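Local coordinates for protein alpha-L-rhamnosidase (Streptomyces avermitilis, PDB 3W5M) that hydrolyses terminal non-reducing alpha-L-rhamnose residues from plant flavonoid glycosides and gum arabic, and carries a calcium-dependent rhamnose-binding module, at residues R26-M31 and S70-Y75; Y322-G327 and K352-Q357; L326-A331 and P563-H568. All coordinates share one frame; numbering follows the deposited sequence.

Contact 1 of 3, residues R26-M31 and S70-Y75; sequences RLSWPM and SVLVPY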
loop_
_atom_site.group_PDB
_atom_site.type_symbol
_atom_site.label_atom_id
_atom_site.label_comp_id
_atom_site.label_asym_id
_atom_site.label_seq_id
_atom_site.Cartn_x
_atom_site.Cartn_y
_atom_site.Cartn_z
ATOM N N ARG A 26 14.696 -4.560 -20.098
ATOM C CA ARG A 26 13.797 -5.033 -21.169
ATOM C C ARG A 26 13.186 -3.868 -21.913
ATOM O O ARG A 26 12.526 -3.010 -21.315
ATOM C CB ARG A 26 12.716 -5.935 -20.598
ATOM C CG ARG A 26 13.293 -7.247 -20.062
ATOM C CD ARG A 26 12.251 -8.013 -19.227
ATOM N NE ARG A 26 11.884 -7.229 -18.052
ATOM C CZ ARG A 26 10.829 -7.481 -17.272
ATOM N NH1 ARG A 26 10.025 -8.508 -17.528
ATOM N NH2 ARG A 26 10.583 -6.693 -16.244
ATOM N N LEU A 27 13.366 -3.876 -23.225
ATOM C CA LEU A 27 13.025 -2.744 -24.084
ATOM C C LEU A 27 11.708 -3.036 -24.795
ATOM O O LEU A 27 11.440 -4.198 -25.176
ATOM C CB LEU A 27 14.149 -2.587 -25.126
ATOM C CG LEU A 27 15.570 -2.391 -24.570
ATOM C CD1 LEU A 27 16.561 -2.364 -25.730
ATOM C CD2 LEU A 27 15.642 -1.105 -23.787
ATOM N N SER A 28 10.881 -2.006 -24.986
ATOM C CA SER A 28 9.600 -2.167 -25.675
ATOM C C SER A 28 9.387 -1.062 -26.697
ATOM O O SER A 28 9.775 0.093 -26.451
ATOM C CB SER A 28 8.432 -2.146 -24.682
ATOM O OG SER A 28 8.443 -3.304 -23.826
ATOM N N TRP A 29 8.772 -1.401 -27.823
ATOM C CA TRP A 29 8.490 -0.405 -28.882
ATOM C C TRP A 29 7.080 -0.533 -29.471
ATOM O O TRP A 29 6.881 -1.154 -30.515
ATOM C CB TRP A 29 9.594 -0.369 -29.964
ATOM C CG TRP A 29 10.045 -1.721 -30.497
ATOM C CD1 TRP A 29 9.516 -2.410 -31.553
ATOM C CD2 TRP A 29 11.140 -2.510 -30.016
ATOM N NE1 TRP A 29 10.201 -3.593 -31.735
ATOM C CE2 TRP A 29 11.199 -3.675 -30.815
ATOM C CE3 TRP A 29 12.063 -2.356 -28.969
ATOM C CZ2 TRP A 29 12.152 -4.676 -30.620
ATOM C CZ3 TRP A 29 13.041 -3.335 -28.797
ATOM C CH2 TRP A 29 13.064 -4.493 -29.607
ATOM N N PRO A 30 6.090 0.073 -28.796
ATOM C CA PRO A 30 4.774 0.158 -29.425
ATOM C C PRO A 30 4.936 0.820 -30.807
ATOM O O PRO A 30 5.792 1.713 -30.983
ATOM C CB PRO A 30 3.980 1.075 -28.475
ATOM C CG PRO A 30 4.756 1.121 -27.188
ATOM C CD PRO A 30 6.189 0.864 -27.558
ATOM N N MET A 31 4.172 0.368 -31.788
ATOM C CA MET A 31 4.254 0.965 -33.118
ATOM C C MET A 31 2.892 1.518 -33.544
ATOM O O MET A 31 1.863 1.083 -33.049
ATOM C CB MET A 31 4.761 -0.057 -34.127
ATOM C CG MET A 31 6.242 -0.421 -33.981
ATOM S SD MET A 31 6.550 -2.075 -34.675
ATOM C CE MET A 31 5.869 -3.124 -33.388
ATOM N N SER A 70 8.273 -7.405 -29.935
ATOM C CA SER A 70 8.348 -5.941 -29.861
ATOM C C SER A 70 8.125 -5.393 -28.447
ATOM O O SER A 70 8.168 -4.161 -28.204
ATOM C CB SER A 70 7.382 -5.312 -30.870
ATOM O OG SER A 70 6.020 -5.594 -30.576
ATOM N N VAL A 71 7.947 -6.313 -27.506
ATOM C CA VAL A 71 7.639 -5.964 -26.123
ATOM C C VAL A 71 8.536 -6.763 -25.185
ATOM O O VAL A 71 8.650 -8.007 -25.308
ATOM C CB VAL A 71 6.113 -6.165 -25.867
ATOM C CG1 VAL A 71 5.781 -6.352 -24.398
ATOM C CG2 VAL A 71 5.324 -4.996 -26.475
ATOM N N LEU A 72 9.178 -6.046 -24.265
ATOM C CA LEU A 72 10.030 -6.627 -23.190
ATOM C C LEU A 72 11.199 -7.450 -23.747
ATOM O O LEU A 72 11.492 -8.567 -23.275
ATOM C CB LEU A 72 9.196 -7.463 -22.194
ATOM C CG LEU A 72 8.105 -6.680 -21.446
ATOM C CD1 LEU A 72 7.215 -7.644 -20.662
ATOM C CD2 LEU A 72 8.750 -5.654 -20.541
ATOM N N VAL A 73 11.847 -6.899 -24.771
ATOM C CA VAL A 73 13.027 -7.535 -25.383
ATOM C C VAL A 73 14.259 -7.192 -24.551
ATOM O O VAL A 73 14.591 -6.005 -24.378
ATOM C CB VAL A 73 13.217 -7.083 -26.848
ATOM C CG1 VAL A 73 14.460 -7.749 -27.457
ATOM C CG2 VAL A 73 11.977 -7.362 -27.662
ATOM N N PRO A 74 14.944 -8.214 -23.986
ATOM C CA PRO A 74 16.077 -7.904 -23.101
ATOM C C PRO A 74 17.287 -7.367 -23.822
ATOM O O PRO A 74 17.711 -7.906 -24.867
ATOM C CB PRO A 74 16.432 -9.247 -22.437
ATOM C CG PRO A 74 15.685 -10.286 -23.190
ATOM C CD PRO A 74 14.618 -9.657 -24.019
ATOM N N TYR A 75 17.833 -6.293 -23.273
ATOM C CA TYR A 75 19.180 -5.851 -23.646
ATOM C C TYR A 75 20.129 -7.040 -23.677
ATOM O O TYR A 75 20.190 -7.811 -22.715
ATOM C CB TYR A 75 19.678 -4.827 -22.654
ATOM C CG TYR A 75 21.128 -4.428 -22.873
ATOM C CD1 TYR A 75 21.479 -3.537 -23.886
ATOM C CD2 TYR A 75 22.143 -4.949 -22.060
ATOM C CE1 TYR A 75 22.806 -3.172 -24.084
ATOM C CE2 TYR A 75 23.479 -4.596 -22.250
ATOM C CZ TYR A 75 23.806 -3.708 -23.258
ATOM O OH TYR A 75 25.119 -3.347 -23.443
HETATM O O HOH W 1 4.834 -3.193 -30.007
#

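Contact 2 of 3, residues Y322-G327 and K352-Q357; sequences YATALG and KRVQYQ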
loop_
_atom_site.group_PDB
_atom_site.type_symbol
_atom_site.label_atom_id
_atom_site.label_comp_id
_atom_site.label_asym_id
_atom_site.label_seq_id
_atom_site.Cartn_x
_atom_site.Cartn_y
_atom_site.Cartn_z
ATOM N N TYR A 322 21.721 9.596 -4.460
ATOM C CA TYR A 322 21.216 8.255 -4.149
ATOM C C TYR A 322 20.926 8.231 -2.647
ATOM O O TYR A 322 21.769 8.642 -1.826
ATOM C CB TYR A 322 22.291 7.201 -4.514
ATOM C CG TYR A 322 22.833 7.375 -5.912
ATOM C CD1 TYR A 322 22.182 6.838 -6.986
ATOM C CD2 TYR A 322 23.982 8.117 -6.147
ATOM C CE1 TYR A 322 22.662 6.980 -8.270
ATOM C CE2 TYR A 322 24.486 8.277 -7.425
ATOM C CZ TYR A 322 23.813 7.716 -8.481
ATOM O OH TYR A 322 24.280 7.875 -9.761
ATOM N N ALA A 323 19.731 7.773 -2.268
ATOM C CA ALA A 323 19.365 7.786 -0.856
ATOM C C ALA A 323 18.427 6.666 -0.498
ATOM O O ALA A 323 17.688 6.135 -1.346
ATOM C CB ALA A 323 18.732 9.129 -0.492
ATOM N N THR A 324 18.446 6.335 0.777
ATOM C CA THR A 324 17.477 5.403 1.345
ATOM C C THR A 324 17.403 5.639 2.855
ATOM O O THR A 324 18.134 6.478 3.405
ATOM C CB THR A 324 17.820 3.920 0.980
ATOM O OG1 THR A 324 16.765 3.052 1.466
ATOM C CG2 THR A 324 19.196 3.484 1.532
ATOM N N ALA A 325 16.479 4.959 3.534
ATOM C CA ALA A 325 16.356 5.061 4.970
ATOM C C ALA A 325 15.876 3.732 5.520
ATOM O O ALA A 325 15.157 2.987 4.847
ATOM C CB ALA A 325 15.363 6.176 5.355
ATOM N N LEU A 326 16.325 3.424 6.719
ATOM C CA LEU A 326 15.625 2.437 7.538
ATOM C C LEU A 326 14.622 3.238 8.328
ATOM O O LEU A 326 14.966 3.861 9.335
ATOM C CB LEU A 326 16.599 1.677 8.419
ATOM C CG LEU A 326 17.569 0.890 7.517
ATOM C CD1 LEU A 326 18.676 0.302 8.366
ATOM C CD2 LEU A 326 16.869 -0.214 6.691
ATOM N N GLY A 327 13.404 3.324 7.800
ATOM C CA GLY A 327 12.461 4.369 8.248
ATOM C C GLY A 327 11.917 5.079 7.019
ATOM O O GLY A 327 11.656 4.435 5.996
ATOM N N LYS A 352 16.225 -8.284 4.713
ATOM C CA LYS A 352 16.646 -8.860 3.440
ATOM C C LYS A 352 16.999 -7.833 2.387
ATOM O O LYS A 352 17.951 -8.034 1.621
ATOM C CB LYS A 352 15.588 -9.836 2.914
ATOM C CG LYS A 352 15.432 -11.038 3.848
ATOM C CD LYS A 352 14.606 -12.138 3.230
ATOM C CE LYS A 352 14.604 -13.361 4.126
ATOM N NZ LYS A 352 13.979 -14.492 3.385
ATOM N N ARG A 353 16.244 -6.736 2.329
ATOM C CA ARG A 353 16.518 -5.729 1.302
ATOM C C ARG A 353 15.915 -4.383 1.710
ATOM O O ARG A 353 14.909 -4.318 2.458
ATOM C CB ARG A 353 15.988 -6.165 -0.071
ATOM C CG ARG A 353 14.464 -6.127 -0.193
ATOM C CD ARG A 353 13.938 -6.705 -1.503
ATOM N NE ARG A 353 14.184 -8.154 -1.541
ATOM C CZ ARG A 353 15.044 -8.741 -2.372
ATOM N NH1 ARG A 353 15.722 -8.016 -3.275
ATOM N NH2 ARG A 353 15.227 -10.060 -2.304
ATOM N N VAL A 354 16.571 -3.321 1.265
ATOM C CA VAL A 354 15.985 -1.989 1.337
ATOM C C VAL A 354 16.107 -1.392 -0.071
ATOM O O VAL A 354 17.073 -1.651 -0.781
ATOM C CB VAL A 354 16.636 -1.115 2.431
ATOM C CG1 VAL A 354 18.070 -0.742 2.092
ATOM C CG2 VAL A 354 15.771 0.135 2.727
ATOM N N GLN A 355 15.133 -0.586 -0.474
ATOM C CA GLN A 355 15.145 -0.019 -1.827
ATOM C C GLN A 355 15.704 1.406 -1.752
ATOM O O GLN A 355 15.405 2.112 -0.809
ATOM C CB GLN A 355 13.731 -0.031 -2.420
ATOM C CG GLN A 355 13.212 -1.444 -2.610
ATOM C CD GLN A 355 12.077 -1.559 -3.613
ATOM O OE1 GLN A 355 12.245 -2.106 -4.732
ATOM N NE2 GLN A 355 10.939 -1.056 -3.231
ATOM N N TYR A 356 16.537 1.799 -2.709
ATOM C CA TYR A 356 17.061 3.198 -2.750
ATOM C C TYR A 356 16.497 3.952 -3.958
ATOM O O TYR A 356 16.015 3.352 -4.955
ATOM C CB TYR A 356 18.610 3.240 -2.747
ATOM C CG TYR A 356 19.253 2.840 -4.059
ATOM C CD1 TYR A 356 19.409 3.768 -5.107
ATOM C CD2 TYR A 356 19.702 1.527 -4.262
ATOM C CE1 TYR A 356 19.991 3.403 -6.316
ATOM C CE2 TYR A 356 20.316 1.157 -5.460
ATOM C CZ TYR A 356 20.454 2.089 -6.480
ATOM O OH TYR A 356 21.012 1.745 -7.689
ATOM N N GLN A 357 16.531 5.277 -3.848
ATOM C CA GLN A 357 15.988 6.187 -4.870
ATOM C C GLN A 357 17.134 6.972 -5.481
ATOM O O GLN A 357 18.152 7.202 -4.827
ATOM C CB GLN A 357 14.950 7.170 -4.273
ATOM C CG GLN A 357 13.694 6.529 -3.649
ATOM C CD GLN A 357 13.981 5.635 -2.464
ATOM O OE1 GLN A 357 14.546 6.082 -1.453
ATOM N NE2 GLN A 357 13.643 4.334 -2.597
#

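Contact 3 of 3, residues L326-A331 and P563-H568; sequences LGLYEA and PRFTFH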
loop_
_atom_site.group_PDB
_atom_site.type_symbol
_atom_site.label_atom_id
_atom_site.label_comp_id
_atom_site.label_asym_id
_atom_site.label_seq_id
_atom_site.Cartn_x
_atom_site.Cartn_y
_atom_site.Cartn_z
ATOM N N LEU A 326 16.325 3.424 6.719
ATOM C CA LEU A 326 15.625 2.437 7.538
ATOM C C LEU A 326 14.622 3.238 8.328
ATOM O O LEU A 326 14.966 3.861 9.335
ATOM C CB LEU A 326 16.599 1.677 8.419
ATOM C CG LEU A 326 17.569 0.890 7.517
ATOM C CD1 LEU A 326 18.676 0.302 8.366
ATOM C CD2 LEU A 326 16.869 -0.214 6.691
ATOM N N GLY A 327 13.404 3.324 7.800
ATOM C CA GLY A 327 12.461 4.369 8.248
ATOM C C GLY A 327 11.917 5.079 7.019
ATOM O O GLY A 327 11.656 4.435 5.996
ATOM N N LEU A 328 11.775 6.405 7.089
ATOM C CA LEU A 328 11.326 7.172 5.938
ATOM C C LEU A 328 12.169 8.440 5.942
ATOM O O LEU A 328 12.628 8.848 6.999
ATOM C CB LEU A 328 9.845 7.614 6.074
ATOM C CG LEU A 328 8.775 6.541 6.321
ATOM C CD1 LEU A 328 7.461 7.263 6.624
ATOM C CD2 LEU A 328 8.621 5.650 5.107
ATOM N N TYR A 329 12.326 9.049 4.770
ATOM C CA TYR A 329 13.113 10.282 4.684
ATOM C C TYR A 329 12.500 11.213 3.637
ATOM O O TYR A 329 11.745 10.784 2.732
ATOM C CB TYR A 329 14.589 9.993 4.350
ATOM C CG TYR A 329 14.791 9.593 2.921
ATOM C CD1 TYR A 329 14.500 8.273 2.489
ATOM C CD2 TYR A 329 15.205 10.514 1.977
ATOM C CE1 TYR A 329 14.629 7.911 1.168
ATOM C CE2 TYR A 329 15.334 10.153 0.637
ATOM C CZ TYR A 329 15.049 8.847 0.245
ATOM O OH TYR A 329 15.175 8.476 -1.069
ATOM N N GLU A 330 12.878 12.481 3.746
ATOM C CA GLU A 330 12.638 13.462 2.694
ATOM C C GLU A 330 13.878 14.321 2.700
ATOM O O GLU A 330 14.245 14.830 3.752
ATOM C CB GLU A 330 11.453 14.343 3.039
ATOM C CG GLU A 330 11.070 15.291 1.924
ATOM C CD GLU A 330 9.915 16.186 2.363
ATOM O OE1 GLU A 330 10.165 17.239 2.990
ATOM O OE2 GLU A 330 8.766 15.794 2.108
ATOM N N ALA A 331 14.519 14.444 1.544
ATOM C CA ALA A 331 15.772 15.141 1.431
ATOM C C ALA A 331 15.556 16.498 0.808
ATOM O O ALA A 331 14.639 16.696 -0.009
ATOM C CB ALA A 331 16.755 14.347 0.587
ATOM N N PRO A 563 1.250 17.122 6.077
ATOM C CA PRO A 563 2.002 16.008 6.711
ATOM C C PRO A 563 2.972 15.316 5.745
ATOM O O PRO A 563 2.757 15.331 4.516
ATOM C CB PRO A 563 0.893 15.043 7.147
ATOM C CG PRO A 563 -0.326 15.918 7.288
ATOM C CD PRO A 563 -0.211 16.932 6.188
ATOM N N ARG A 564 4.029 14.705 6.276
ATOM C CA ARG A 564 5.001 14.020 5.404
ATOM C C ARG A 564 5.108 12.510 5.695
ATOM O O ARG A 564 5.415 11.733 4.802
ATOM C CB ARG A 564 6.404 14.619 5.563
ATOM C CG ARG A 564 6.628 15.976 4.928
ATOM C CD ARG A 564 7.805 16.645 5.646
ATOM N NE ARG A 564 8.303 17.884 5.019
ATOM C CZ ARG A 564 8.128 19.099 5.541
ATOM N NH1 ARG A 564 7.430 19.255 6.662
ATOM N NH2 ARG A 564 8.629 20.177 4.915
ATOM N N PHE A 565 4.926 12.122 6.949
ATOM C CA PHE A 565 5.307 10.760 7.365
ATOM C C PHE A 565 4.163 9.950 7.925
ATOM O O PHE A 565 4.324 9.102 8.847
ATOM C CB PHE A 565 6.498 10.842 8.322
ATOM C CG PHE A 565 7.672 11.537 7.711
ATOM C CD1 PHE A 565 8.307 10.976 6.599
ATOM C CD2 PHE A 565 8.129 12.764 8.212
ATOM C CE1 PHE A 565 9.385 11.600 6.003
ATOM C CE2 PHE A 565 9.228 13.377 7.631
ATOM C CZ PHE A 565 9.849 12.808 6.522
ATOM N N THR A 566 2.987 10.220 7.381
ATOM C CA THR A 566 1.796 9.452 7.780
ATOM C C THR A 566 0.899 9.386 6.556
ATOM O O THR A 566 1.129 10.091 5.587
ATOM C CB THR A 566 1.036 10.101 8.968
ATOM O OG1 THR A 566 0.003 9.212 9.382
ATOM C CG2 THR A 566 0.396 11.408 8.540
ATOM N N PHE A 567 -0.097 8.506 6.583
ATOM C CA PHE A 567 -1.169 8.546 5.582
ATOM C C PHE A 567 -2.426 7.975 6.174
ATOM O O PHE A 567 -2.348 7.190 7.115
ATOM C CB PHE A 567 -0.807 7.837 4.257
ATOM C CG PHE A 567 -0.723 6.334 4.341
ATOM C CD1 PHE A 567 0.497 5.700 4.657
ATOM C CD2 PHE A 567 -1.814 5.543 3.989
ATOM C CE1 PHE A 567 0.566 4.304 4.687
ATOM C CE2 PHE A 567 -1.750 4.151 4.039
ATOM C CZ PHE A 567 -0.549 3.540 4.363
ATOM N N HIS A 568 -3.579 8.383 5.638
ATOM C CA HIS A 568 -4.856 7.904 6.165
ATOM C C HIS A 568 -5.773 7.555 5.000
ATOM O O HIS A 568 -5.591 8.026 3.865
ATOM C CB HIS A 568 -5.548 8.974 7.032
ATOM C CG HIS A 568 -4.595 9.867 7.778
ATOM N ND1 HIS A 568 -3.836 9.425 8.841
ATOM C CD2 HIS A 568 -4.310 11.183 7.627
ATOM C CE1 HIS A 568 -3.100 10.430 9.295
ATOM N NE2 HIS A 568 -3.378 11.513 8.584
HETATM O O HOH W 2 9.326 20.483 2.083
#

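Contact 1 of 3, residues R26-M31 and S70-Y75
The indole of W29 lies against S70, whose CA sits over one face of the five-membered ring, 3.9 Å from its centroid, in a CH-pi contact. From the same residue, S70 CB comes within 3.4 Å of W29 NE1, a nitrogen that gives its hydrogen bond to Q40. W29 CG stands between the backbone N and the carbonyl carbon (chi1 47°), which carries the far end of the indole back along the strand until CH2 meets V73 CG2 at 3.6 Å. An alanine at W29 would probably open a gap between S70 and V73 and leave Q40 without its indole partner. The backbones pair antiparallel in the N-terminal immunoglobulin-like domain: L27 N donates to V73 O at 2.7 Å and V73 N returns the bond to L27 O. Two residues, L72 and V73, sit opposite L27 in a G1 beta bulge, with L72 at phi 59°. There S28 OG accepts the bond from L72 N at 2.9 Å. Two residues on from L27, W29 N bonds S70 O almost straight, at 174°, and a water joins W29 O to S70 OG, which also bonds N987. L72 CD2 lies over one face of the R26 guanidinium, whose nitrogens go on to salt bridges with E12 and D712.

Contact 2 of 3, residues Y322-G327 and K352-Q357
T324 OG1 donates a hydrogen bond to Q355 O at 2.8 Å, a side-chain bond in a place where the two backbones have no bond of their own. The hydroxyl stands anti to the backbone N (chi1 -175°), which swings it across to the neighbouring strand, and it meets the carbonyl from above its plane, 43° out. Backbone bonds hold the other end: Q357 N reaches A323 O at 2.9 Å, and A323 N reaches Q357 O. This hydrogen-bonded antiparallel pair joins strands 316-326 and 353-360, neighbours in a mixed five-stranded sheet of the rhamnosidase N-terminal domain; the N-to-C directions of the two strand segments stand 145° apart, well short of exactly antiparallel. V354 CG2 packs 3.3 Å from T324 OG1, and among apolar atoms it meets L326 CD2 at 4.1 Å, the V354 and L326 side chains crossing at about a right angle. Y322 and Y356 lie side by side and point the same way, touching through CD1 of Y322 and CE1 of Y356 at 4.1 Å; the Y356 hydroxyl ends on D21 and L112 N. The Q357 side chain bends at chi2, bringing OE1 near A323 O without a bond between these two acceptors; the Y329 hydroxyl takes OE1, and NE2 goes to Q475.

Contact 3 of 3, residues L326-A331 and P563-H568
A beta strand of the rhamnosidase N-terminal domain, 328-333, meets here a loop of the concanavalin-like domain, the irregular link between strands 559-561 and 568-570. Two neighbouring residues of the loop, F565 and R564, make the contact, one apolar and one charged. F565 CD1 lies 3.7 Å from L328 CB and 3.8 Å from L328 CD1, the two side chains sliding past each other in opposite directions. Further round the ring, F565 CE1 approaches Y329 C at 3.9 Å, and CZ reaches E330 CB at 4.1 Å. The ring thus spans L328 to E330, with its edge to the backbone of Y329 and E330, and Y375 and A377 of the adjacent strand 368-377 also touch it. R564 CB packs over one face of the F565 ring, toward its rim.

The charged half is a salt bridge between R564 NE and E330 OE1 at 2.8 Å, although the position of OE1 is less certain. E330 puts CG anti to its backbone N (chi1 -174°) and stays extended beyond it, carrying the carboxylate out to the loop. R564, extended from CG to NE, crosses it at about a right angle. The carboxylate meets the edge of the guanidinium through NE, with the two planes 62° apart rather than coplanar as in a two-pronged pair. A water accepts from R564 NH2 at 2.9 Å and gives a weak bond to E330 OE1. On the loop side, E437 OE1 takes the backbone N-H groups of both R564 and F565, fixing the two residues that reach across. The arrangement is that of an interdomain interface, in which a loop of the concanavalin-like domain packs on one face of a beta-sheet of the rhamnosidase N-terminal domain through an apolar ring and a neighbouring salt bridge.

Along the chain, contact 1 closes before the other two open, while contacts 2 and 3 share L326 and G327, the end of the first segment of one and the start of the first segment of the other. Contact 1 belongs to the N-terminal immunoglobulin-like domain, its centre about 29 Å from that of contact 2 and about 35 Å from that of contact 3, without touching either. Contacts 2 and 3 have centres about 13 Å apart. Strands 316-326 and 328-333 follow each other but enter different sheets, and Q357 and Y329 link the two contacts. Contact 2 thus stays within the rhamnosidase N-terminal domain, while contact 3 ties it to the concanavalin-like domain in this multidomain enzyme.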